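Local coordinates for nucleoporin nup120 (Schizosaccharomyces pombe, PDB 4GQ2), which serves as a structural constituent of the nuclear pore complex, whose nucleoporins both build the pore and can dock transport factors, at residues S284-T289 against L347-L352; L372-Q377 against D518-I523. All coordinates share one frame; numbering follows the deposited sequence.

Contact 1 of 2, residues S284-T289 against L347-L352; sequences SFPYLT and LSDFQL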
# COMPACT_ATOMS: atom_id res chain seq x y z
N SER A 284 34.72 -14.88 -16.44
CA SER A 284 35.08 -15.07 -15.03
C SER A 284 33.88 -15.42 -14.16
O SER A 284 32.95 -14.63 -14.01
CB SER A 284 35.80 -13.84 -14.48
OG SER A 284 36.37 -14.13 -13.22
N PHE A 285 33.93 -16.62 -13.59
CA PHE A 285 32.88 -17.14 -12.71
C PHE A 285 33.45 -18.23 -11.80
O PHE A 285 34.53 -18.76 -12.08
CB PHE A 285 31.70 -17.71 -13.54
CG PHE A 285 32.13 -18.51 -14.74
CD1 PHE A 285 32.70 -19.77 -14.60
CD2 PHE A 285 31.94 -18.01 -16.03
CE1 PHE A 285 33.09 -20.51 -15.70
CE2 PHE A 285 32.32 -18.74 -17.14
CZ PHE A 285 32.90 -19.99 -16.98
N PRO A 286 32.75 -18.56 -10.69
CA PRO A 286 33.23 -19.66 -9.85
C PRO A 286 33.17 -21.01 -10.56
O PRO A 286 32.27 -21.25 -11.38
CB PRO A 286 32.28 -19.63 -8.64
CG PRO A 286 31.08 -18.86 -9.08
CD PRO A 286 31.58 -17.88 -10.10
N TYR A 287 34.14 -21.87 -10.26
CA TYR A 287 34.24 -23.20 -10.83
C TYR A 287 33.97 -24.26 -9.77
O TYR A 287 33.62 -25.39 -10.08
CB TYR A 287 35.64 -23.43 -11.38
CG TYR A 287 35.89 -22.92 -12.78
CD1 TYR A 287 36.32 -21.62 -13.00
CD2 TYR A 287 35.73 -23.76 -13.89
CE1 TYR A 287 36.56 -21.15 -14.28
CE2 TYR A 287 35.97 -23.30 -15.17
CZ TYR A 287 36.39 -22.00 -15.36
OH TYR A 287 36.62 -21.53 -16.63
N LEU A 288 34.16 -23.88 -8.51
CA LEU A 288 34.05 -24.80 -7.40
C LEU A 288 33.04 -24.34 -6.36
O LEU A 288 32.92 -23.15 -6.08
CB LEU A 288 35.41 -24.98 -6.72
CG LEU A 288 36.55 -25.66 -7.47
CD1 LEU A 288 37.78 -25.74 -6.57
CD2 LEU A 288 36.16 -27.05 -7.96
N THR A 289 32.31 -25.31 -5.79
CA THR A 289 31.55 -25.08 -4.57
C THR A 289 31.44 -26.37 -3.74
O THR A 289 31.54 -27.47 -4.28
CB THR A 289 30.14 -24.50 -4.84
OG1 THR A 289 29.65 -23.86 -3.66
CG2 THR A 289 29.16 -25.60 -5.28
N LEU A 347 27.43 -18.92 -17.04
CA LEU A 347 27.30 -19.32 -15.65
C LEU A 347 27.64 -18.13 -14.77
O LEU A 347 28.70 -17.51 -14.93
CB LEU A 347 28.23 -20.50 -15.33
CG LEU A 347 28.14 -21.05 -13.91
CD1 LEU A 347 26.73 -21.54 -13.65
CD2 LEU A 347 29.14 -22.17 -13.68
N SER A 348 26.74 -17.80 -13.85
CA SER A 348 27.01 -16.76 -12.86
C SER A 348 27.51 -17.37 -11.56
O SER A 348 28.48 -16.89 -10.98
CB SER A 348 25.75 -15.92 -12.62
OG SER A 348 25.86 -15.18 -11.41
N ASP A 349 26.84 -18.43 -11.10
CA ASP A 349 27.13 -19.02 -9.80
C ASP A 349 26.35 -20.31 -9.65
O ASP A 349 25.45 -20.59 -10.45
CB ASP A 349 26.75 -18.03 -8.69
CG ASP A 349 27.46 -18.31 -7.38
OD1 ASP A 349 28.21 -19.31 -7.27
OD2 ASP A 349 27.26 -17.52 -6.43
N PHE A 350 26.68 -21.10 -8.63
CA PHE A 350 25.94 -22.32 -8.33
C PHE A 350 26.19 -22.78 -6.89
O PHE A 350 27.20 -22.41 -6.29
CB PHE A 350 26.22 -23.44 -9.36
CG PHE A 350 27.64 -23.92 -9.38
CD1 PHE A 350 28.64 -23.19 -10.01
CD2 PHE A 350 27.99 -25.14 -8.80
CE1 PHE A 350 29.95 -23.64 -10.03
CE2 PHE A 350 29.30 -25.60 -8.81
CZ PHE A 350 30.28 -24.84 -9.43
N GLN A 351 25.26 -23.55 -6.34
CA GLN A 351 25.40 -24.10 -4.99
C GLN A 351 25.16 -25.61 -5.00
O GLN A 351 24.55 -26.14 -5.93
CB GLN A 351 24.44 -23.44 -4.01
CG GLN A 351 24.64 -21.95 -3.80
CD GLN A 351 25.78 -21.64 -2.85
OE1 GLN A 351 25.57 -21.51 -1.65
NE2 GLN A 351 26.98 -21.51 -3.40
N LEU A 352 25.62 -26.28 -3.95
CA LEU A 352 25.43 -27.72 -3.79
C LEU A 352 24.92 -28.06 -2.40
O LEU A 352 25.43 -27.55 -1.40
CB LEU A 352 26.75 -28.46 -4.08
CG LEU A 352 26.83 -29.97 -3.87
CD1 LEU A 352 26.01 -30.73 -4.90
CD2 LEU A 352 28.29 -30.42 -3.90
O HOH W 1 27.40 -24.73 -2.60
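Phe350 drives the edge of its ring against the backbone carbonyls of Pro286 and Tyr287. With CG held in the crowded position between N and carbonyl carbon (chi1 64°), the outer end of the ring reaches both: CZ lies 3.4 Å from Tyr287 O and CE1 3.6 Å from Pro286 O. This sets weakly positive ring hydrogens against carbonyl oxygens. On the Thr289 side, the methyl CG2 slides past the same ring, 3.5 Å from CE2, and reaches CB of Leu352. The torsion that places this methyl also turns OG1 anti to the backbone N, where a water 2.6 Å from Thr289 OG1 links it to the amide of Leu352. No direct hydrogen bond joins 284-289 to 347-352.

At the other end Phe285 brings CB to within 3.3 Å of Leu347 O, and CB of Leu347 lies over one face of its ring. Pro286 crosses Asp349 at about a right angle, its CG 3.4 Å from OD1. That oxygen accepts the N-H of Phe350 from above the carboxylate plane, in a bent bond. Gln351 folds back at chi2 so that NE2 donates to Phe350 O at 3.0 Å, nearly straight, while OE1 accepts from Phe525 N and His292 NE2.

The two segments run almost in the same direction, 9° apart end to end, where two neighbouring sheets of the beta-propeller domain meet: 288-290 pairs with strand 297-302, whereas 346-354 pairs with 361-370, with a classic beta bulge where Ser348 and Asp349 both face Ala367. Phe310 meets the Phe350 ring edge-to-face.

Contact 2 of 2, residues L372-Q377 against D518-I523; sequences LNTVIQ and DEILSI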
# COMPACT_ATOMS: atom_id res chain seq x y z
N LEU A 372 21.35 -8.42 -18.59
CA LEU A 372 20.40 -8.23 -17.51
C LEU A 372 19.32 -9.32 -17.35
O LEU A 372 18.39 -9.16 -16.56
CB LEU A 372 19.74 -6.86 -17.67
CG LEU A 372 20.64 -5.63 -17.67
CD1 LEU A 372 19.82 -4.39 -17.97
CD2 LEU A 372 21.37 -5.49 -16.34
N ASN A 373 19.46 -10.39 -18.12
CA ASN A 373 18.54 -11.53 -18.05
C ASN A 373 19.10 -12.63 -17.17
O ASN A 373 20.32 -12.76 -17.06
CB ASN A 373 18.25 -12.08 -19.45
CG ASN A 373 17.33 -11.18 -20.26
OD1 ASN A 373 17.68 -10.75 -21.35
ND2 ASN A 373 16.14 -10.90 -19.72
N THR A 374 18.22 -13.43 -16.58
CA THR A 374 18.63 -14.42 -15.58
C THR A 374 17.74 -15.68 -15.60
O THR A 374 16.52 -15.58 -15.68
CB THR A 374 18.59 -13.80 -14.17
OG1 THR A 374 19.34 -12.58 -14.15
CG2 THR A 374 19.16 -14.76 -13.13
N VAL A 375 18.37 -16.85 -15.51
CA VAL A 375 17.65 -18.11 -15.30
C VAL A 375 18.23 -18.88 -14.12
O VAL A 375 19.44 -19.01 -13.99
CB VAL A 375 17.62 -19.02 -16.56
CG1 VAL A 375 16.88 -20.32 -16.26
CG2 VAL A 375 16.95 -18.31 -17.73
N ILE A 376 17.35 -19.39 -13.27
CA ILE A 376 17.76 -20.25 -12.17
C ILE A 376 17.27 -21.67 -12.44
O ILE A 376 16.10 -21.88 -12.81
CB ILE A 376 17.28 -19.72 -10.79
CG1 ILE A 376 18.19 -18.60 -10.29
CG2 ILE A 376 17.31 -20.82 -9.74
CD1 ILE A 376 17.95 -17.25 -10.95
N GLN A 377 18.16 -22.64 -12.25
CA GLN A 377 17.83 -24.06 -12.40
C GLN A 377 18.14 -24.84 -11.13
O GLN A 377 19.16 -24.60 -10.49
CB GLN A 377 18.63 -24.68 -13.54
CG GLN A 377 18.41 -24.09 -14.92
CD GLN A 377 19.32 -24.72 -15.96
OE1 GLN A 377 20.36 -25.30 -15.62
NE2 GLN A 377 18.95 -24.60 -17.23
N ASP A 518 18.84 -5.41 -11.87
CA ASP A 518 18.38 -6.80 -12.01
C ASP A 518 19.48 -7.79 -12.41
O ASP A 518 19.24 -9.00 -12.46
CB ASP A 518 17.20 -6.89 -12.98
CG ASP A 518 15.98 -6.15 -12.46
OD1 ASP A 518 15.74 -6.17 -11.24
OD2 ASP A 518 15.27 -5.53 -13.28
N GLU A 519 20.68 -7.28 -12.69
CA GLU A 519 21.81 -8.14 -13.00
C GLU A 519 22.11 -9.11 -11.85
O GLU A 519 22.26 -8.69 -10.71
CB GLU A 519 23.05 -7.29 -13.31
CG GLU A 519 24.27 -8.09 -13.73
CD GLU A 519 25.37 -7.23 -14.34
OE1 GLU A 519 25.25 -5.98 -14.30
OE2 GLU A 519 26.36 -7.79 -14.85
N ILE A 520 22.17 -10.40 -12.16
CA ILE A 520 22.51 -11.42 -11.18
C ILE A 520 24.00 -11.30 -10.83
O ILE A 520 24.79 -10.85 -11.66
CB ILE A 520 22.15 -12.84 -11.70
CG1 ILE A 520 22.40 -13.93 -10.65
CG2 ILE A 520 22.89 -13.18 -12.99
CD1 ILE A 520 21.43 -13.93 -9.50
N LEU A 521 24.37 -11.66 -9.60
CA LEU A 521 25.76 -11.54 -9.16
C LEU A 521 26.24 -12.78 -8.43
O LEU A 521 27.35 -13.25 -8.65
CB LEU A 521 25.98 -10.31 -8.28
CG LEU A 521 25.61 -8.93 -8.84
CD1 LEU A 521 25.73 -7.87 -7.75
CD2 LEU A 521 26.47 -8.56 -10.04
N SER A 522 25.40 -13.30 -7.54
CA SER A 522 25.72 -14.50 -6.80
C SER A 522 24.46 -15.14 -6.26
O SER A 522 23.39 -14.54 -6.30
CB SER A 522 26.67 -14.18 -5.65
OG SER A 522 25.96 -13.58 -4.58
N ILE A 523 24.62 -16.37 -5.75
CA ILE A 523 23.58 -17.07 -4.99
C ILE A 523 24.21 -17.73 -3.75
O ILE A 523 25.40 -18.08 -3.77
CB ILE A 523 22.79 -18.10 -5.84
CG1 ILE A 523 23.67 -19.28 -6.28
CG2 ILE A 523 22.12 -17.43 -7.05
CD1 ILE A 523 22.88 -20.49 -6.72
O HOH W 2 21.48 -10.98 -15.01
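Thr374 and Ile520 form the close-fitting, buried part of this contact, crossing at about a right angle. The threonine sets both branches against the isoleucine: OG1 is 3.7 Å from CB of Ile520, and its CG2 methyl lies 3.8 Å from that same CB. Ile520 has CG1 anti to its backbone N (chi1 -176°), which puts CG2 in the crowded position, also beside the threonine. Tyr536 of strand 532-536 touches both residues.

Toward the start of the two segments the fit loosens and the residues become partly exposed. Leu372 also crosses Glu519 squarely, touching it through one methyl, CD2, 3.9 Å from Glu519 CB. The glutamate chain is extended, and its OE2 ends in a salt bridge with Lys369, whose NZ also donates to Ile520 O. Asp518 makes a salt bridge to Lys539 through OD1, and its OD2 is hydrogen-bonded to His515.

One water bridges the tight pair at its polar edge, 2.8 Å from Thr374 OG1 and 3.0 Å from Ile520 N, which donates to it. With OG1 anti to the carbonyl carbon (chi1 -52°), the hydroxyl is placed for this bridge. An alanine here would remove OG1 and CG2, and would probably loosen the packing on Ile520 and cost its amide the threonine-anchored water.

Strands 373-382 and 520-525 share a mixed sheet of the beta-propeller domain without being neighbours in it, which fits the absence of direct hydrogen bonds here. The chemistry implies a junction held by two apolar crossings, Thr374 on Ile520 and Leu372 on Glu519, and one water-mediated link, while its charged side chains are engaged with other parts of the domain.

In the fold
The two contacts follow one another along the chain, contact 1 first, their centres about 12 Å apart on the same side of the chain's centre. Three of the four segments, 347-352, 372-377 and 518-523, belong to one mixed sheet; the fourth, 284-289, leads into an adjoining antiparallel sheet. Strands 346-354 and 520-525 are the outermost strands of the mixed sheet, yet they touch: Asp349 OD2 probably accepts a hydrogen bond from Ile523 N, 3.0 Å away. Contact 2 brings 518-523 back against strand 373-382 after 140 intervening residues, 66 of them helical. Contact 1 thus joins two sheets, and contact 2 draws distant parts of the chain together within one sheet of this structural nucleoporin's propeller domain.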